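Local coordinates for protein benzyl alcohol dehydrogenase (Acinetobacter calcoaceticus, PDB 1F8F) that probably oxidises benzyl alcohol to benzaldehyde with NAD as the electron acceptor, as a zinc-containing, tetrameric member of the alcohol dehydrogenase family, at residues Lys25-Gln28 with Pro29-Asp32; Lys187-Pro190 with Ala191-Phe194. All blocks are in the same frame, centred on the assembly; numbering follows the deposited sequence.

Interaction 1: residues Lys25-Gln28 with Pro29-Asp32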
ATOM      1  N   LYS A  25     -15.801  17.169 -43.387  1.00 46.72           N
ATOM      2  CA  LYS A  25     -15.878  15.758 -43.725  1.00 47.84           C
ATOM      3  C   LYS A  25     -15.002  14.847 -42.847  1.00 45.71           C
ATOM      4  O   LYS A  25     -13.905  15.158 -42.456  1.00 41.10           O
ATOM      5  CB  LYS A  25     -15.523  15.431 -45.177  1.00 50.15           C
ATOM      6  CG  LYS A  25     -16.655  15.723 -46.147  1.00 53.51           C
ATOM      7  CD  LYS A  25     -16.260  16.856 -47.090  1.00 55.14           C
ATOM      8  CE  LYS A  25     -15.940  16.290 -48.463  1.00 56.53           C
ATOM      9  NZ  LYS A  25     -14.475  16.080 -48.698  1.00 58.02           N
ATOM     10  N   ILE A  26     -15.562  13.667 -42.598  1.00 46.38           N
ATOM     11  CA  ILE A  26     -14.834  12.706 -41.764  1.00 48.16           C
ATOM     12  C   ILE A  26     -14.717  11.373 -42.492  1.00 48.84           C
ATOM     13  O   ILE A  26     -15.670  10.901 -43.142  1.00 48.91           O
ATOM     14  CB  ILE A  26     -15.498  12.610 -40.377  1.00 46.76           C
ATOM     15  CG1 ILE A  26     -14.590  11.849 -39.427  1.00 45.89           C
ATOM     16  CG2 ILE A  26     -16.861  11.939 -40.569  1.00 45.44           C
ATOM     17  CD1 ILE A  26     -14.300  12.400 -38.073  1.00 44.86           C
ATOM     18  N   ARG A  27     -13.523  10.777 -42.347  1.00 47.98           N
ATOM     19  CA  ARG A  27     -13.262   9.506 -43.016  1.00 45.97           C
ATOM     20  C   ARG A  27     -13.680   8.288 -42.221  1.00 46.26           C
ATOM     21  O   ARG A  27     -13.921   8.374 -41.014  1.00 44.85           O
ATOM     22  CB  ARG A  27     -11.763   9.415 -43.318  1.00 45.81           C
ATOM     23  CG  ARG A  27     -10.919   8.858 -42.196  1.00 46.15           C
ATOM     24  CD  ARG A  27      -9.428   8.933 -42.446  1.00 46.31           C
ATOM     25  NE  ARG A  27      -8.662   8.719 -41.239  1.00 46.48           N
ATOM     26  CZ  ARG A  27      -8.565   7.784 -40.330  1.00 45.26           C
ATOM     27  NH1 ARG A  27      -9.263   6.661 -40.345  1.00 46.16           N
ATOM     28  NH2 ARG A  27      -7.709   7.982 -39.333  1.00 47.03           N
ATOM     29  N   GLN A  28     -13.688   7.133 -42.892  1.00 45.84           N
ATOM     30  CA  GLN A  28     -13.986   5.886 -42.206  1.00 47.66           C
ATOM     31  C   GLN A  28     -12.786   5.483 -41.312  1.00 45.87           C
ATOM     32  O   GLN A  28     -11.650   5.902 -41.455  1.00 45.34           O
ATOM     33  CB  GLN A  28     -14.308   4.712 -43.090  1.00 49.89           C
ATOM     34  CG  GLN A  28     -15.687   4.408 -43.587  1.00 51.54           C
ATOM     35  CD  GLN A  28     -16.825   5.088 -42.886  1.00 52.24           C
ATOM     36  OE1 GLN A  28     -17.609   4.438 -42.192  1.00 54.00           O
ATOM     37  NE2 GLN A  28     -16.928   6.393 -43.109  1.00 52.13           N
ATOM     38  N   PRO A  29     -13.083   4.655 -40.336  1.00 45.07           N
ATOM     39  CA  PRO A  29     -12.107   4.218 -39.359  1.00 46.28           C
ATOM     40  C   PRO A  29     -11.217   3.079 -39.838  1.00 47.58           C
ATOM     41  O   PRO A  29     -11.595   2.217 -40.619  1.00 44.57           O
ATOM     42  CB  PRO A  29     -12.995   3.718 -38.224  1.00 44.77           C
ATOM     43  CG  PRO A  29     -14.171   3.140 -38.952  1.00 43.22           C
ATOM     44  CD  PRO A  29     -14.443   4.112 -40.041  1.00 43.40           C
ATOM     45  N   GLN A  30      -9.982   3.105 -39.338  1.00 50.61           N
ATOM     46  CA  GLN A  30      -8.988   2.083 -39.647  1.00 53.14           C
ATOM     47  C   GLN A  30      -8.553   1.364 -38.376  1.00 51.23           C
ATOM     48  O   GLN A  30      -9.126   1.513 -37.289  1.00 50.03           O
ATOM     49  CB  GLN A  30      -7.846   2.732 -40.433  1.00 57.39           C
ATOM     50  CG  GLN A  30      -8.294   3.224 -41.806  1.00 62.03           C
ATOM     51  CD  GLN A  30      -7.302   4.018 -42.616  1.00 64.98           C
ATOM     52  OE1 GLN A  30      -6.762   3.498 -43.606  1.00 66.77           O
ATOM     53  NE2 GLN A  30      -7.034   5.281 -42.277  1.00 66.63           N
ATOM     54  N   GLY A  31      -7.547   0.516 -38.511  1.00 48.55           N
ATOM     55  CA  GLY A  31      -7.014  -0.301 -37.439  1.00 44.60           C
ATOM     56  C   GLY A  31      -8.001  -0.566 -36.305  1.00 40.63           C
ATOM     57  O   GLY A  31      -8.943  -1.346 -36.420  1.00 38.07           O
ATOM     58  N   ASP A  32      -7.692   0.056 -35.163  1.00 39.04           N
ATOM     59  CA  ASP A  32      -8.535  -0.066 -33.970  1.00 36.56           C
ATOM     60  C   ASP A  32      -9.327   1.198 -33.626  1.00 37.19           C
ATOM     61  O   ASP A  32      -9.944   1.380 -32.534  1.00 36.95           O
ATOM     62  CB  ASP A  32      -7.696  -0.672 -32.869  1.00 36.10           C
ATOM     63  CG  ASP A  32      -6.718   0.215 -32.135  1.00 35.63           C
ATOM     64  OD1 ASP A  32      -6.418   1.337 -32.553  1.00 32.94           O
ATOM     65  OD2 ASP A  32      -6.247  -0.213 -31.039  1.00 36.46           O
TER
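Arg27 and Gln30 meet through their side-chain ends in the link between strand 20-26 and strand 33-42, in the GroES-like part of this alcohol dehydrogenase. The Gln30 amide nitrogen NE2 sits over one face of the Arg27 guanidinium, displaced toward its rim. It comes 3.3 Å from Arg27 NH1. Both atoms are donors, so this is packing and not a hydrogen bond. The two flat groups are turned 68° apart, and the side chains cross at about a right angle. CG of Gln30 stands beside its own backbone N, anti to the carbonyl carbon (chi1 -66°), and the extended chain beyond it brings the amide to the arginine. The Arg27 chain is extended from CG to NE and runs forward alongside the link, where NH1 donates to Gln28 O at 2.7 Å with a bent N-H...O angle of 144°. The Gln28 side chain, bent at chi2, lies alongside the Pro29 ring and points the same way, with its CD 3.8 Å from Pro29 CD.

Further out, Leu150 of strand 148-152 packs against Arg27 and Pro29. NH1 of Arg27 is held by Glu33 as well as by the main chain. Glu33 OE1 forms a salt bridge with Arg27 NH1 and also accepts a hydrogen bond from the backbone N of Gln30, so one carboxylate oxygen ties both partners together.

Interaction 2: residues Lys187-Pro190 with Ala191-Phe194. Unlike the reference sequence in segment 191-194: Phe194 (reference Leu).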
ATOM      1  N   LYS A 187      -7.398   8.256  -1.648  1.00 25.29           N
ATOM      2  CA  LYS A 187      -8.153   7.191  -1.060  1.00 25.06           C
ATOM      3  C   LYS A 187      -8.815   7.558   0.288  1.00 23.72           C
ATOM      4  O   LYS A 187      -8.429   6.918   1.290  1.00 21.03           O
ATOM      5  CB  LYS A 187      -7.444   5.872  -0.836  1.00 29.67           C
ATOM      6  CG  LYS A 187      -6.761   5.209  -2.006  1.00 32.09           C
ATOM      7  CD  LYS A 187      -5.792   4.143  -1.484  1.00 35.39           C
ATOM      8  CE  LYS A 187      -4.791   3.742  -2.517  1.00 37.53           C
ATOM      9  NZ  LYS A 187      -5.277   3.424  -3.887  1.00 38.75           N
ATOM     10  N   VAL A 188      -9.771   8.478   0.337  1.00 20.17           N
ATOM     11  CA  VAL A 188     -10.414   8.842   1.571  1.00 21.44           C
ATOM     12  C   VAL A 188     -10.946   7.625   2.326  1.00 22.10           C
ATOM     13  O   VAL A 188     -11.601   6.759   1.732  1.00 18.25           O
ATOM     14  CB  VAL A 188     -11.513   9.872   1.200  1.00 23.42           C
ATOM     15  CG1 VAL A 188     -12.393  10.307   2.342  1.00 22.10           C
ATOM     16  CG2 VAL A 188     -10.775  11.066   0.575  1.00 23.71           C
ATOM     17  N   THR A 189     -10.751   7.598   3.649  1.00 20.82           N
ATOM     18  CA  THR A 189     -11.177   6.466   4.480  1.00 21.10           C
ATOM     19  C   THR A 189     -12.381   6.774   5.343  1.00 23.47           C
ATOM     20  O   THR A 189     -12.759   7.917   5.696  1.00 24.50           O
ATOM     21  CB  THR A 189      -9.991   6.067   5.415  1.00 22.69           C
ATOM     22  OG1 THR A 189      -9.543   7.213   6.166  1.00 19.75           O
ATOM     23  CG2 THR A 189      -8.777   5.535   4.694  1.00 17.97           C
ATOM     24  N   PRO A 190     -13.113   5.719   5.745  1.00 23.33           N
ATOM     25  CA  PRO A 190     -14.318   5.860   6.543  1.00 20.53           C
ATOM     26  C   PRO A 190     -14.070   6.613   7.837  1.00 21.66           C
ATOM     27  O   PRO A 190     -13.040   6.437   8.442  1.00 16.80           O
ATOM     28  CB  PRO A 190     -14.724   4.399   6.830  1.00 21.90           C
ATOM     29  CG  PRO A 190     -14.255   3.682   5.596  1.00 20.56           C
ATOM     30  CD  PRO A 190     -12.897   4.312   5.279  1.00 20.54           C
ATOM     31  N   ALA A 191     -14.944   7.572   8.218  1.00 22.29           N
ATOM     32  CA  ALA A 191     -14.877   8.346   9.415  1.00 21.23           C
ATOM     33  C   ALA A 191     -13.865   9.508   9.346  1.00 20.76           C
ATOM     34  O   ALA A 191     -13.830  10.238  10.353  1.00 20.90           O
ATOM     35  CB  ALA A 191     -14.613   7.551  10.689  1.00 20.56           C
ATOM     36  N   SER A 192     -13.212   9.759   8.251  1.00 16.60           N
ATOM     37  CA  SER A 192     -12.262  10.857   8.127  1.00 19.66           C
ATOM     38  C   SER A 192     -12.881  12.222   7.761  1.00 22.59           C
ATOM     39  O   SER A 192     -14.086  12.373   7.533  1.00 19.18           O
ATOM     40  CB  SER A 192     -11.213  10.549   7.028  1.00 17.63           C
ATOM     41  OG  SER A 192     -11.828  10.426   5.701  1.00 18.49           O
ATOM     42  N   SER A 193     -11.973  13.220   7.706  1.00 25.08           N
ATOM     43  CA  SER A 193     -12.328  14.587   7.314  1.00 26.20           C
ATOM     44  C   SER A 193     -11.711  14.918   5.957  1.00 27.10           C
ATOM     45  O   SER A 193     -10.525  14.617   5.709  1.00 23.70           O
ATOM     46  CB  SER A 193     -11.809  15.540   8.403  1.00 27.66           C
ATOM     47  OG  SER A 193     -10.405  15.694   8.405  1.00 25.04           O
ATOM     48  N   PHE A 194     -12.524  15.505   5.075  1.00 26.14           N
ATOM     49  CA  PHE A 194     -12.169  15.911   3.716  1.00 24.97           C
ATOM     50  C   PHE A 194     -12.596  17.344   3.399  1.00 26.63           C
ATOM     51  O   PHE A 194     -13.696  17.800   3.782  1.00 26.51           O
ATOM     52  CB  PHE A 194     -12.936  15.005   2.721  1.00 24.39           C
ATOM     53  CG  PHE A 194     -12.767  15.393   1.270  1.00 26.49           C
ATOM     54  CD1 PHE A 194     -11.556  15.165   0.601  1.00 24.41           C
ATOM     55  CD2 PHE A 194     -13.828  16.016   0.586  1.00 24.22           C
ATOM     56  CE1 PHE A 194     -11.447  15.540  -0.719  1.00 22.82           C
ATOM     57  CE2 PHE A 194     -13.650  16.372  -0.736  1.00 22.95           C
ATOM     58  CZ  PHE A 194     -12.470  16.143  -1.402  1.00 23.68           C
TER
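Thr189 O takes two hydrogen bonds from one residue, Ser192. The hydroxyl OG of Ser192 donates to Thr189 O at 2.7 Å, lying in the carbonyl plane on a lone pair. The backbone N of Ser192 reaches the same Thr189 O at 3.2 Å, but lies tilted 33° from that plane. The backbone bond closes a type II beta turn from Thr189 to Ser192, with Pro190 and Ala191 at its corners. Ala191 has the positive phi, 79°, that the third position of such a turn requires. Ser192 OG lies between its own backbone N and carbonyl carbon (chi1 63°), which points it back to the turn. The hydroxyl therefore adds a second clasp across the same turn.

Carbon contacts flank the polar pair. Val188 splits its two methyls between two partners. CG1 lies 3.4 Å from Ser192 OG, and CG2 makes an apolar contact with Phe194 CD1 at 4.2 Å. The valine and phenylalanine side chains cross at about a right angle. Thr189 OG1 lies 3.8 Å from Ser192 CB.

The turn joins helix 174-186 to strand 193-197, the first strand of the Rossmann sheet. Ala191 O accepts a hydrogen bond from Arg330 of a second subunit, so the turn also meets a subunit interface. Val188 and Ser192 pack on Phe261 of strand 259-264. Phe194 touches Cys182 and Leu186 of helix 174-186 and Ala206 and Ala210 of helix 201-213.

Overall arrangement
The two contacts belong to different domains and share no helix or strand. Their centres are about 45 Å apart, on opposite sides of the chain's centre. Interaction 1 is a surface contact in the GroES-like part, on the way out of strand 20-26. Interaction 2 is largely buried in the coenzyme-binding part, on the way into strand 193-197. Both are local links next to a strand, but the chemistry differs. Residues 25-32 rely on a charged side chain, a backbone carbonyl and a nearby carboxylate. Residues 187-194 use a neutral serine clasp beside an apolar valine-phenylalanine pair, and they also touch another subunit.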